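Long-range contacts in serine-rich Repeat Adhesion Glycoprotein (Srr1) (Streptococcus agalactiae, PDB 4MBO), which binds fibrinogen as a streptococcal surface adhesin, probably through this region with its Ig-like and adhesin domains: residues F60-L68 / Q139-N147; G207-S215 / S267-I278. All coordinates share one frame; numbering follows the deposited sequence. Where two conformers were deposited one is given.

Interaction 1 (F60-L68 / Q139-N147); sequences FTVKLSDNL and QCFTATLNN
Lys-63 and Thr-144 form an antiparallel hydrogen-bonded pair: Lys-63 N gives to Thr-144 O at 2.9 Å, and Thr-144 N returns to Lys-63 O. Two residues on, Ser-65 N reaches Thr-142 O, but the complementary amide, Thr-142 N, goes to the Ser-65 hydroxyl instead of a carbonyl, OG lying 3.1 Å away on a nearly straight line (176°). OG swings between its own N and carbonyl carbon (chi1 52°) to accept there, and spends its proton on Asn-67 OD1 at 2.7 Å. That bond helps fix the amide of Asn-67, whose ND2 gives to Cys-140 O at 2.8 Å, in the plane of the amide but from above the carbonyl plane. A water joins the same ND2 to Gln-139 OE1. At the other end a water bridges Thr-61 O and Asn-146 N just past the end of strand 139-145. On the buried face Leu-64 CD2 touches Ala-143 CB at 3.8 Å, and Leu-145 CD1 lies against Phe-60 CD1. Leu-145 and Ala-143 pack on strands 20-25 and 43-51 of the facing sheet, as in an Ig-like sandwich; within their own sheet, strands 59-64 and 139-145 are flanked by 101-106 and 148-157.

Interaction 2 (G207-S215 / S267-I278); sequences GNLYTIIGS and SKITIDWKTNSI
Asp-272 lays its carboxylate against Tyr-210: OD1 sits over one ring face, offset toward the rim, with the two planes 26° apart, and Asp-272 CB touches Tyr-210 CE2 at 3.6 Å. The same OD1 takes two N-H groups. Asn-208 ND2 reaches Asp-272 OD1 at 3.0 Å on its syn lone pair, while Lys-274 N meets that OD1 from above the carboxylate plane at 2.8 Å, closing an Asx turn that leads out of strand 269-272. Asp-272 CG stands anti to its backbone N (chi1 -178°), which brings the carboxylate back over the tyrosine; a water joins OD2 to Tyr-210 OH. On the opposite face, that of Thr-211 and Ile-271, Trp-273 NE1 gives to Thr-211 OG1 at 2.9 Å, almost in the ring plane, and OG1 is also bonded to Thr-300 O. The backbones pair through Thr-211 with Ile-271 and, farther along, Ile-213 with Ile-269; at the other end Leu-209 N donates to Thr-275 O and Leu-209 O accepts from Trp-273 N. Ile-212 CD1 is pressed tightly on Thr-270 CG2, 3.4 Å away. In the next shell Tyr-284 stacks on the indole and Tyr-260 meets it edge-to-face. Within this fibrinogen-binding adhesin domain, antiparallel strand 210-215 runs between 269-272 and 295-302, strand 262-264 borders 269-272, and Leu-209, Thr-211 and Trp-273 pack on strand 186-202 of the neighbouring sheet.

In the fold
After strands 20-25, 34-36 and 43-51, the chain lays down strand 59-64, then passes through strands 82-83, 89-95, 101-106 and 116-126 before strand 139-145 returns to close interaction 1, a loop of 70 residues inside the Ig-like part. Strands 148-157 and 169-181 follow, and the chain moves into the adhesin part. There strand 210-215 waits through 51 residues, including strands 229-235 and 262-264, until 269-272 closes interaction 2. The loops lie in series, neither nested nor crossed. The centres of interactions 1 and 2 are 44 Å apart, without touching: each pairs neighbouring strands of its own sheet, and interaction 2 also touches strand 277-278 of the adjoining sheet.

Interaction 1 (F60-L68 / Q139-N147)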
# COMPACT_ATOMS: atom_id res chain seq x y z
N PHE A 60 15.67 -7.80 21.01
CA PHE A 60 15.73 -8.99 20.14
C PHE A 60 15.15 -8.55 18.82
O PHE A 60 14.41 -7.56 18.76
CB PHE A 60 15.09 -10.26 20.72
CG PHE A 60 13.61 -10.23 20.80
CD1 PHE A 60 12.83 -10.68 19.73
CD2 PHE A 60 12.98 -9.76 21.94
CE1 PHE A 60 11.45 -10.68 19.82
CE2 PHE A 60 11.59 -9.74 22.01
CZ PHE A 60 10.83 -10.19 20.94
N THR A 61 15.52 -9.25 17.75
CA THR A 61 15.17 -8.82 16.41
C THR A 61 14.54 -9.92 15.59
O THR A 61 15.11 -11.00 15.46
CB THR A 61 16.46 -8.31 15.70
OG1 THR A 61 17.12 -7.35 16.55
CG2 THR A 61 16.17 -7.67 14.37
N VAL A 62 13.38 -9.62 15.01
CA VAL A 62 12.74 -10.51 14.02
C VAL A 62 13.07 -9.92 12.64
O VAL A 62 12.72 -8.78 12.35
CB VAL A 62 11.24 -10.62 14.24
CG1 VAL A 62 10.59 -11.45 13.15
CG2 VAL A 62 10.95 -11.20 15.61
N LYS A 63 13.77 -10.68 11.83
CA LYS A 63 14.21 -10.20 10.52
C LYS A 63 13.24 -10.63 9.43
O LYS A 63 12.90 -11.79 9.35
CB LYS A 63 15.60 -10.72 10.24
CG LYS A 63 16.61 -10.41 11.33
CD LYS A 63 17.91 -11.11 10.98
CE LYS A 63 18.96 -11.00 12.05
NZ LYS A 63 20.18 -11.65 11.48
N LEU A 64 12.82 -9.69 8.59
CA LEU A 64 11.97 -10.02 7.45
C LEU A 64 12.79 -9.84 6.16
O LEU A 64 13.76 -9.09 6.09
CB LEU A 64 10.73 -9.13 7.38
CG LEU A 64 9.91 -8.97 8.65
CD1 LEU A 64 8.77 -7.99 8.39
CD2 LEU A 64 9.43 -10.32 9.13
N SER A 65 12.42 -10.57 5.12
CA SER A 65 13.01 -10.39 3.82
C SER A 65 12.68 -8.99 3.29
O SER A 65 11.75 -8.34 3.79
CB SER A 65 12.53 -11.50 2.88
OG SER A 65 11.10 -11.66 2.84
N ASP A 66 13.47 -8.52 2.34
CA ASP A 66 13.30 -7.18 1.80
C ASP A 66 11.97 -6.92 1.16
O ASP A 66 11.62 -5.77 0.93
CB ASP A 66 14.33 -6.91 0.70
CG ASP A 66 15.70 -6.66 1.20
OD1 ASP A 66 15.98 -6.79 2.39
OD2 ASP A 66 16.53 -6.30 0.32
N ASN A 67 11.24 -7.97 0.82
CA ASN A 67 9.98 -7.79 0.15
C ASN A 67 8.78 -7.95 1.07
O ASN A 67 7.69 -8.15 0.58
CB ASN A 67 9.85 -8.77 -1.01
CG ASN A 67 9.96 -10.22 -0.56
OD1 ASN A 67 10.03 -10.51 0.63
ND2 ASN A 67 9.93 -11.13 -1.53
N LEU A 68 8.99 -7.83 2.38
CA LEU A 68 7.93 -8.03 3.35
C LEU A 68 7.94 -6.91 4.38
O LEU A 68 9.02 -6.53 4.84
CB LEU A 68 8.21 -9.39 4.01
CG LEU A 68 7.15 -10.09 4.83
CD1 LEU A 68 5.97 -10.46 3.99
CD2 LEU A 68 7.74 -11.34 5.50
N GLN A 139 6.57 -15.40 -5.46
CA GLN A 139 7.64 -14.65 -4.81
C GLN A 139 7.95 -15.36 -3.51
O GLN A 139 7.09 -16.02 -2.96
CB GLN A 139 7.15 -13.23 -4.51
CG GLN A 139 6.57 -12.50 -5.71
CD GLN A 139 7.60 -12.33 -6.80
OE1 GLN A 139 8.54 -11.54 -6.67
NE2 GLN A 139 7.39 -13.01 -7.93
N CYS A 140 9.16 -15.20 -3.02
CA CYS A 140 9.63 -15.86 -1.79
C CYS A 140 9.65 -14.86 -0.61
O CYS A 140 10.26 -13.79 -0.70
CB CYS A 140 11.03 -16.42 -2.08
SG CYS A 140 12.04 -16.74 -0.63
N PHE A 141 8.96 -15.20 0.47
CA PHE A 141 8.86 -14.37 1.68
C PHE A 141 9.42 -15.15 2.84
O PHE A 141 9.09 -16.29 3.02
CB PHE A 141 7.42 -13.96 1.96
CG PHE A 141 6.77 -13.27 0.80
CD1 PHE A 141 7.01 -11.93 0.56
CD2 PHE A 141 5.93 -13.97 -0.05
CE1 PHE A 141 6.46 -11.30 -0.50
CE2 PHE A 141 5.36 -13.32 -1.14
CZ PHE A 141 5.61 -11.98 -1.35
N THR A 142 10.30 -14.53 3.61
CA THR A 142 10.93 -15.18 4.76
C THR A 142 10.99 -14.29 6.00
O THR A 142 10.93 -13.08 5.93
CB THR A 142 12.37 -15.70 4.46
OG1 THR A 142 13.30 -14.62 4.19
CG2 THR A 142 12.35 -16.68 3.26
N ALA A 143 11.15 -14.94 7.15
CA ALA A 143 11.32 -14.28 8.42
C ALA A 143 12.23 -15.13 9.25
O ALA A 143 12.10 -16.35 9.28
CB ALA A 143 10.00 -14.07 9.11
N THR A 144 13.11 -14.49 10.01
CA THR A 144 14.10 -15.16 10.85
C THR A 144 14.08 -14.64 12.27
O THR A 144 14.00 -13.45 12.50
CB THR A 144 15.52 -14.92 10.29
OG1 THR A 144 15.62 -15.53 8.99
CG2 THR A 144 16.59 -15.51 11.16
N LEU A 145 14.19 -15.55 13.24
CA LEU A 145 14.34 -15.18 14.63
C LEU A 145 15.45 -16.10 15.16
O LEU A 145 15.27 -17.29 15.29
CB LEU A 145 13.03 -15.33 15.43
CG LEU A 145 13.16 -15.01 16.93
CD1 LEU A 145 13.76 -13.64 17.23
CD2 LEU A 145 11.78 -15.09 17.54
N ASN A 146 16.62 -15.50 15.42
CA ASN A 146 17.82 -16.22 15.81
C ASN A 146 18.11 -17.26 14.72
O ASN A 146 18.21 -16.92 13.54
CB ASN A 146 17.67 -16.86 17.19
CG ASN A 146 19.01 -17.37 17.75
OD1 ASN A 146 20.08 -16.82 17.46
ND2 ASN A 146 18.95 -18.41 18.57
N ASN A 147 18.17 -18.52 15.10
CA ASN A 147 18.51 -19.59 14.14
C ASN A 147 17.30 -20.26 13.51
O ASN A 147 17.46 -21.25 12.78
CB ASN A 147 19.39 -20.64 14.86
CG ASN A 147 20.74 -20.08 15.28
OD1 ASN A 147 21.27 -20.41 16.36
ND2 ASN A 147 21.29 -19.20 14.45
O HOH W 1 17.11 -12.77 15.12
O HOH W 2 19.73 -14.72 12.68
O HOH W 3 10.04 -10.86 -4.51

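Interaction 2 (G207-S215 / S267-I278)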
# COMPACT_ATOMS: atom_id res chain seq x y z
N GLY A 207 -16.54 15.70 -27.70
CA GLY A 207 -15.81 16.59 -26.80
C GLY A 207 -14.43 16.13 -26.34
O GLY A 207 -13.82 15.20 -26.90
N ASN A 208 -13.89 16.86 -25.36
CA ASN A 208 -12.57 16.52 -24.83
C ASN A 208 -12.63 15.33 -23.88
O ASN A 208 -13.68 14.99 -23.33
CB ASN A 208 -11.99 17.70 -24.03
CG ASN A 208 -11.50 18.85 -24.88
OD1 ASN A 208 -11.44 18.77 -26.10
ND2 ASN A 208 -11.11 19.92 -24.21
N LEU A 209 -11.45 14.77 -23.64
CA LEU A 209 -11.26 13.79 -22.58
C LEU A 209 -11.17 14.56 -21.24
O LEU A 209 -10.51 15.59 -21.14
CB LEU A 209 -9.97 13.02 -22.81
CG LEU A 209 -9.96 12.10 -24.03
CD1 LEU A 209 -8.50 11.86 -24.47
CD2 LEU A 209 -10.69 10.80 -23.73
N TYR A 210 -11.88 14.04 -20.25
CA TYR A 210 -11.89 14.56 -18.88
C TYR A 210 -11.62 13.43 -17.89
O TYR A 210 -11.83 12.25 -18.18
CB TYR A 210 -13.24 15.19 -18.49
CG TYR A 210 -13.67 16.42 -19.20
CD1 TYR A 210 -14.25 16.33 -20.47
CD2 TYR A 210 -13.56 17.68 -18.62
CE1 TYR A 210 -14.67 17.46 -21.14
CE2 TYR A 210 -13.97 18.82 -19.31
CZ TYR A 210 -14.53 18.70 -20.56
OH TYR A 210 -14.98 19.78 -21.28
N THR A 211 -11.12 13.82 -16.73
CA THR A 211 -11.04 12.92 -15.57
C THR A 211 -11.87 13.50 -14.44
O THR A 211 -11.69 14.65 -14.06
CB THR A 211 -9.62 12.62 -15.12
OG1 THR A 211 -9.03 11.71 -16.04
CG2 THR A 211 -9.58 12.03 -13.72
N ILE A 212 -12.86 12.72 -13.98
CA ILE A 212 -13.69 13.08 -12.87
C ILE A 212 -13.30 12.15 -11.71
O ILE A 212 -13.16 10.92 -11.87
CB ILE A 212 -15.18 12.85 -13.13
CG1 ILE A 212 -15.65 13.43 -14.49
CG2 ILE A 212 -15.99 13.39 -11.95
CD1 ILE A 212 -15.24 14.82 -14.75
N ILE A 213 -13.12 12.75 -10.54
CA ILE A 213 -12.83 12.02 -9.30
C ILE A 213 -13.97 12.37 -8.36
O ILE A 213 -14.26 13.56 -8.12
CB ILE A 213 -11.48 12.42 -8.72
CG1 ILE A 213 -10.37 11.91 -9.68
CG2 ILE A 213 -11.30 11.84 -7.32
CD1 ILE A 213 -9.04 12.58 -9.51
N GLY A 214 -14.65 11.36 -7.84
CA GLY A 214 -15.79 11.61 -6.96
C GLY A 214 -16.05 10.41 -6.08
O GLY A 214 -15.16 9.57 -5.93
N SER A 215 -17.24 10.36 -5.49
CA SER A 215 -17.60 9.20 -4.65
C SER A 215 -19.03 8.77 -4.94
O SER A 215 -19.88 9.58 -5.31
CB SER A 215 -17.34 9.46 -3.17
OG SER A 215 -18.00 10.61 -2.71
N SER A 267 -17.54 17.61 -3.88
CA SER A 267 -18.00 16.25 -4.12
C SER A 267 -17.36 15.62 -5.36
O SER A 267 -17.22 14.39 -5.43
CB SER A 267 -19.53 16.23 -4.23
OG SER A 267 -20.11 16.54 -2.95
N LYS A 268 -16.99 16.45 -6.34
CA LYS A 268 -16.32 15.98 -7.56
C LYS A 268 -15.22 16.93 -7.93
O LYS A 268 -15.40 18.15 -7.88
CB LYS A 268 -17.22 15.97 -8.80
CG LYS A 268 -18.32 14.95 -8.89
CD LYS A 268 -18.97 14.98 -10.28
CE LYS A 268 -19.19 16.40 -10.79
NZ LYS A 268 -20.15 16.47 -11.95
N ILE A 269 -14.12 16.36 -8.39
CA ILE A 269 -12.98 17.09 -8.97
C ILE A 269 -13.04 16.75 -10.46
O ILE A 269 -13.14 15.57 -10.85
CB ILE A 269 -11.65 16.62 -8.36
CG1 ILE A 269 -11.53 17.17 -6.95
CG2 ILE A 269 -10.45 17.04 -9.21
CD1 ILE A 269 -10.41 16.55 -6.14
N THR A 270 -13.01 17.78 -11.31
CA THR A 270 -13.10 17.61 -12.74
C THR A 270 -11.90 18.24 -13.42
O THR A 270 -11.63 19.43 -13.28
CB THR A 270 -14.38 18.31 -13.30
OG1 THR A 270 -15.55 17.75 -12.67
CG2 THR A 270 -14.49 18.10 -14.79
N ILE A 271 -11.14 17.41 -14.13
CA ILE A 271 -9.95 17.81 -14.87
C ILE A 271 -10.20 17.69 -16.36
O ILE A 271 -10.46 16.60 -16.85
CB ILE A 271 -8.75 16.90 -14.53
CG1 ILE A 271 -8.45 16.99 -13.04
CG2 ILE A 271 -7.53 17.33 -15.33
CD1 ILE A 271 -7.61 15.83 -12.50
N ASP A 272 -10.10 18.81 -17.08
CA ASP A 272 -10.21 18.85 -18.55
C ASP A 272 -8.80 18.61 -19.11
O ASP A 272 -7.88 19.38 -18.82
CB ASP A 272 -10.68 20.25 -18.95
CG ASP A 272 -10.89 20.45 -20.43
OD1 ASP A 272 -10.57 19.58 -21.28
OD2 ASP A 272 -11.38 21.58 -20.76
N TRP A 273 -8.63 17.54 -19.87
CA TRP A 273 -7.33 17.24 -20.48
C TRP A 273 -7.01 18.11 -21.70
O TRP A 273 -5.93 18.01 -22.27
CB TRP A 273 -7.16 15.76 -20.76
CG TRP A 273 -7.19 14.94 -19.50
CD1 TRP A 273 -8.14 14.03 -19.16
CD2 TRP A 273 -6.22 14.94 -18.44
NE1 TRP A 273 -7.82 13.45 -17.96
CE2 TRP A 273 -6.68 14.04 -17.47
CE3 TRP A 273 -5.05 15.66 -18.18
CZ2 TRP A 273 -5.99 13.80 -16.27
CZ3 TRP A 273 -4.37 15.43 -16.98
CH2 TRP A 273 -4.84 14.50 -16.06
N LYS A 274 -7.98 18.92 -22.10
CA LYS A 274 -7.78 19.95 -23.15
C LYS A 274 -7.48 19.38 -24.52
O LYS A 274 -6.87 20.07 -25.38
CB LYS A 274 -6.67 20.91 -22.77
CG LYS A 274 -6.78 21.54 -21.41
CD LYS A 274 -5.67 22.55 -21.22
CE LYS A 274 -5.50 22.98 -19.79
NZ LYS A 274 -6.72 23.54 -19.14
N THR A 275 -7.94 18.16 -24.75
CA THR A 275 -7.77 17.45 -26.02
C THR A 275 -8.72 16.30 -26.10
O THR A 275 -9.22 15.84 -25.07
CB THR A 275 -6.33 16.91 -26.20
OG1 THR A 275 -6.20 16.28 -27.50
CG2 THR A 275 -5.97 15.93 -25.10
N ASN A 276 -9.04 15.88 -27.33
CA ASN A 276 -9.82 14.67 -27.50
C ASN A 276 -8.92 13.43 -27.78
O ASN A 276 -9.43 12.33 -27.98
CB ASN A 276 -10.82 14.85 -28.65
CG ASN A 276 -10.14 14.91 -29.99
OD1 ASN A 276 -9.13 15.59 -30.14
ND2 ASN A 276 -10.65 14.16 -30.95
N SER A 277 -7.61 13.61 -27.73
CA SER A 277 -6.66 12.55 -28.01
C SER A 277 -5.44 12.62 -27.12
O SER A 277 -4.85 13.69 -26.95
CB SER A 277 -6.22 12.64 -29.47
OG SER A 277 -5.34 11.58 -29.83
N ILE A 278 -5.09 11.48 -26.52
CA ILE A 278 -3.89 11.37 -25.71
C ILE A 278 -3.13 10.21 -26.34
O ILE A 278 -3.68 9.13 -26.58
CB ILE A 278 -4.22 11.13 -24.23
CG1 ILE A 278 -4.81 12.42 -23.63
CG2 ILE A 278 -2.97 10.68 -23.46
CD1 ILE A 278 -5.34 12.30 -22.22
O HOH W 4 -13.65 22.25 -21.78
O HOH W 5 -16.65 12.76 -3.32
O HOH W 6 -19.08 12.59 -6.16